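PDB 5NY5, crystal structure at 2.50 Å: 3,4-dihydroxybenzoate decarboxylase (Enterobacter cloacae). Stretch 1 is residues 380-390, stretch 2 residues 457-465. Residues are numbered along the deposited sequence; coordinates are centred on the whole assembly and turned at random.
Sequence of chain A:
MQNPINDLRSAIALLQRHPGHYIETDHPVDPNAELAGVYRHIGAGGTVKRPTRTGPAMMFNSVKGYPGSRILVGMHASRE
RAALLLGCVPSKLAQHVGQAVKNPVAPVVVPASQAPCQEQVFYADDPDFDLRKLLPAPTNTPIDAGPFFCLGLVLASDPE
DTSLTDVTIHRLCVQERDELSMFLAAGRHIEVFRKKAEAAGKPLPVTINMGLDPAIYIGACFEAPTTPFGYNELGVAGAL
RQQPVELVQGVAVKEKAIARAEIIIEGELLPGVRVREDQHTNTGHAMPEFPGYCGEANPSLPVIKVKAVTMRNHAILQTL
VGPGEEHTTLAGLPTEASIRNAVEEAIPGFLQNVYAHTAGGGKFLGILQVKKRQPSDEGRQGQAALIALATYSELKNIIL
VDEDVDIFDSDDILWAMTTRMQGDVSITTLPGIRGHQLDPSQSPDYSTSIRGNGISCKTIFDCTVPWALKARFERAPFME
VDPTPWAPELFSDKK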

# COMPACT_ATOMS: atom_id res chain seq x y z
N ARG A 380 4.61 -17.67 -14.10
CA ARG A 380 3.57 -18.68 -14.14
C ARG A 380 3.23 -19.23 -12.76
O ARG A 380 2.18 -19.86 -12.61
N GLN A 381 4.08 -19.00 -11.76
CA GLN A 381 3.76 -19.48 -10.42
C GLN A 381 2.53 -18.78 -9.86
O GLN A 381 1.69 -19.40 -9.20
N GLY A 382 2.41 -17.47 -10.12
CA GLY A 382 1.20 -16.77 -9.75
C GLY A 382 0.00 -17.22 -10.57
O GLY A 382 -1.12 -17.25 -10.06
N GLN A 383 0.23 -17.55 -11.84
CA GLN A 383 -0.84 -18.14 -12.64
C GLN A 383 -1.34 -19.44 -12.02
O GLN A 383 -2.55 -19.68 -11.96
N ALA A 384 -0.41 -20.27 -11.53
CA ALA A 384 -0.81 -21.51 -10.88
C ALA A 384 -1.64 -21.24 -9.63
O ALA A 384 -2.60 -21.97 -9.34
N ALA A 385 -1.29 -20.20 -8.87
CA ALA A 385 -2.05 -19.86 -7.68
C ALA A 385 -3.44 -19.36 -8.03
O ALA A 385 -4.42 -19.68 -7.35
N LEU A 386 -3.55 -18.57 -9.10
CA LEU A 386 -4.85 -18.09 -9.53
C LEU A 386 -5.74 -19.23 -10.00
O LEU A 386 -6.96 -19.20 -9.79
N ILE A 387 -5.16 -20.24 -10.65
CA ILE A 387 -5.96 -21.37 -11.12
C ILE A 387 -6.53 -22.13 -9.94
O ILE A 387 -7.72 -22.49 -9.93
N ALA A 388 -5.71 -22.39 -8.92
CA ALA A 388 -6.19 -23.11 -7.75
C ALA A 388 -7.28 -22.34 -7.02
O ALA A 388 -8.30 -22.91 -6.63
N LEU A 389 -7.07 -21.03 -6.83
CA LEU A 389 -8.10 -20.20 -6.22
C LEU A 389 -9.40 -20.23 -7.02
O LEU A 389 -10.49 -20.27 -6.44
N ALA A 390 -9.29 -20.21 -8.35
CA ALA A 390 -10.48 -20.27 -9.18
C ALA A 390 -11.13 -21.64 -9.13
O ALA A 390 -12.36 -21.75 -9.20
N CYS A 457 -10.07 -11.86 2.81
CA CYS A 457 -8.90 -11.52 2.02
C CYS A 457 -8.13 -12.81 1.78
O CYS A 457 -7.91 -13.59 2.71
N LYS A 458 -7.76 -13.05 0.53
CA LYS A 458 -7.02 -14.24 0.16
C LYS A 458 -5.61 -13.84 -0.24
O LYS A 458 -5.41 -12.85 -0.94
N THR A 459 -4.63 -14.60 0.24
CA THR A 459 -3.23 -14.20 0.16
C THR A 459 -2.43 -15.26 -0.58
O THR A 459 -2.56 -16.46 -0.30
N ILE A 460 -1.59 -14.82 -1.50
CA ILE A 460 -0.68 -15.68 -2.23
C ILE A 460 0.73 -15.40 -1.72
O ILE A 460 1.26 -14.30 -1.93
N PHE A 461 1.33 -16.38 -1.06
CA PHE A 461 2.72 -16.30 -0.62
C PHE A 461 3.58 -16.96 -1.69
O PHE A 461 3.54 -18.19 -1.85
N ASP A 462 4.36 -16.16 -2.42
CA ASP A 462 5.24 -16.69 -3.45
C ASP A 462 6.61 -16.93 -2.83
O ASP A 462 7.42 -16.01 -2.69
N CYS A 463 6.88 -18.19 -2.48
CA CYS A 463 8.16 -18.58 -1.90
C CYS A 463 9.03 -19.32 -2.89
O CYS A 463 9.92 -20.08 -2.48
N THR A 464 8.80 -19.13 -4.18
CA THR A 464 9.64 -19.72 -5.21
C THR A 464 10.81 -18.79 -5.51
O THR A 464 10.69 -17.57 -5.42
N VAL A 465 11.94 -19.39 -5.84
CA VAL A 465 13.13 -18.60 -6.17
C VAL A 465 12.91 -17.93 -7.53
O VAL A 465 12.52 -18.62 -8.49

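A helix laid across a strand must find hollows for the strand's protruding side chains, and the pairing of residues 380-390 with residues 457-465 of this decarboxylase is a compact example. The helix and the strand run at 148° to one another, closer to antiparallel than to perpendicular, with their axes 9.7 Å apart at the nearest point. The helix turns Gln381, Ala385 and Leu389 toward the strand, a spacing of four residues that places them along one side. The strand answers with alternate residues, Lys458, Ile460 and Asp462, and the loop beyond adds Thr464. Between them, Thr459 points away.

The principal bump is Ile460, which has the largest covered area of any residue in either stretch. The hollow that receives it is built around the smallest side chain of the helix row. Ala385 ends at its CB, and here the backbones come close, with the CA atoms of Ala385 and Ile460 7.0 Å apart. CB of Ala385 lies 3.7 Å from CG2 and 3.8 Å from CD1 of Ile460, so the alanine touches both ends of the isoleucine. With chi1 m and chi2 t, Ile460 also extends CD1 to a site that two leucines line: its CD1 lies 3.9 Å from CD1 of Leu389 and 4.1 Å from CD2 of Leu386. Both leucines adopt m for chi1 and t for chi2. Leu386 leaves the helix sideways, yet its end comes nearer and helps to line the pocket, so the alanine and the two leucines together form a cup for one isoleucine.

Leu389 also serves as a bump in its own right. Its CD2 meets the aliphatic part of Lys458, 4.0 Å from the lysine CD atom. Lys458 starts from m at chi1 and is t at the three remaining torsions, an extended chain that offers methylenes to the leucine while its NZ is hydrogen-bonded elsewhere in the structure.

At the other end of the helix row, packing gives way to polarity. Gln381, with chi1 p and chi2 at -91°, sends NE2 to OD1 of Asp462, a nearly straight hydrogen bond of 3.3 Å and the sole one across the pair. Asp462, t at chi1, is steadied from its own side: its OD2 accepts hydrogen bonds from the backbone N of Thr464 at 3.2 Å and from OG1 of Thr464 at 2.7 Å. Thr464, at chi1 p, thereby brings OG1 to 3.6 Å from NE2 of Gln381, a contact only. The carboxylate thus joins the loop to the helix beside an apolar centre.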

# COMPACT_ATOMS: atom_id res chain seq x y z
CB ARG A 380 3.97 -19.82 -15.08
CG ARG A 380 4.24 -19.34 -16.50
CD ARG A 380 4.03 -20.44 -17.53
NE ARG A 380 4.04 -19.91 -18.89
CZ ARG A 380 5.02 -20.09 -19.77
NH1 ARG A 380 6.09 -20.82 -19.45
NH2 ARG A 380 4.93 -19.56 -20.98
CB GLN A 381 4.96 -19.32 -9.48
CG GLN A 381 5.35 -17.89 -9.14
CD GLN A 381 6.37 -17.33 -10.10
OE1 GLN A 381 6.40 -17.68 -11.28
NE2 GLN A 381 7.24 -16.46 -9.60
CB GLN A 383 -0.36 -18.37 -14.07
CG GLN A 383 -1.44 -18.86 -15.01
CD GLN A 383 -2.55 -17.83 -15.21
OE1 GLN A 383 -2.30 -16.63 -15.19
NE2 GLN A 383 -3.77 -18.31 -15.40
CB ALA A 384 0.43 -22.34 -10.53
CB ALA A 385 -1.29 -18.82 -6.85
CB LEU A 386 -4.69 -17.05 -10.64
CG LEU A 386 -3.93 -15.78 -10.22
CD1 LEU A 386 -3.74 -14.85 -11.40
CD2 LEU A 386 -4.67 -15.08 -9.09
CB ILE A 387 -5.12 -22.27 -12.04
CG1 ILE A 387 -4.72 -21.52 -13.30
CG2 ILE A 387 -5.91 -23.51 -12.41
CD1 ILE A 387 -3.72 -22.27 -14.16
CB ALA A 388 -5.02 -23.40 -6.81
CB LEU A 389 -7.59 -18.76 -6.09
CG LEU A 389 -6.53 -18.50 -5.03
CD1 LEU A 389 -5.92 -17.12 -5.23
CD2 LEU A 389 -7.13 -18.61 -3.64
CB ALA A 390 -10.12 -19.91 -10.62
CB CYS A 457 -8.03 -10.49 2.74
SG CYS A 457 -6.51 -10.06 1.89
CB LYS A 458 -7.73 -14.97 -0.99
CG LYS A 458 -9.19 -15.28 -0.67
CD LYS A 458 -9.77 -16.33 -1.59
CE LYS A 458 -11.18 -16.71 -1.15
NZ LYS A 458 -11.70 -17.88 -1.91
CB THR A 459 -2.64 -13.96 1.55
OG1 THR A 459 -3.49 -13.05 2.27
CG2 THR A 459 -1.26 -13.36 1.45
CB ILE A 460 -0.78 -15.46 -3.75
CG1 ILE A 460 -2.21 -15.71 -4.23
CG2 ILE A 460 0.20 -16.36 -4.48
CD1 ILE A 460 -2.43 -15.40 -5.70
CB PHE A 461 2.92 -16.97 0.73
CG PHE A 461 2.15 -16.33 1.85
CD1 PHE A 461 2.74 -15.38 2.66
CD2 PHE A 461 0.84 -16.71 2.11
CE1 PHE A 461 2.03 -14.80 3.70
CE2 PHE A 461 0.13 -16.13 3.15
CZ PHE A 461 0.73 -15.18 3.94
CB ASP A 462 5.32 -15.73 -4.64
CG ASP A 462 6.28 -16.22 -5.71
OD1 ASP A 462 6.74 -15.39 -6.52
OD2 ASP A 462 6.57 -17.44 -5.76
CB CYS A 463 7.94 -19.43 -0.65
SG CYS A 463 6.90 -18.63 0.56
CB THR A 464 8.84 -19.99 -6.49
OG1 THR A 464 8.48 -18.76 -7.12
CG2 THR A 464 7.59 -20.77 -6.17
CB VAL A 465 14.37 -19.49 -6.19
CG1 VAL A 465 15.61 -18.68 -6.50
CG2 VAL A 465 14.51 -20.21 -4.87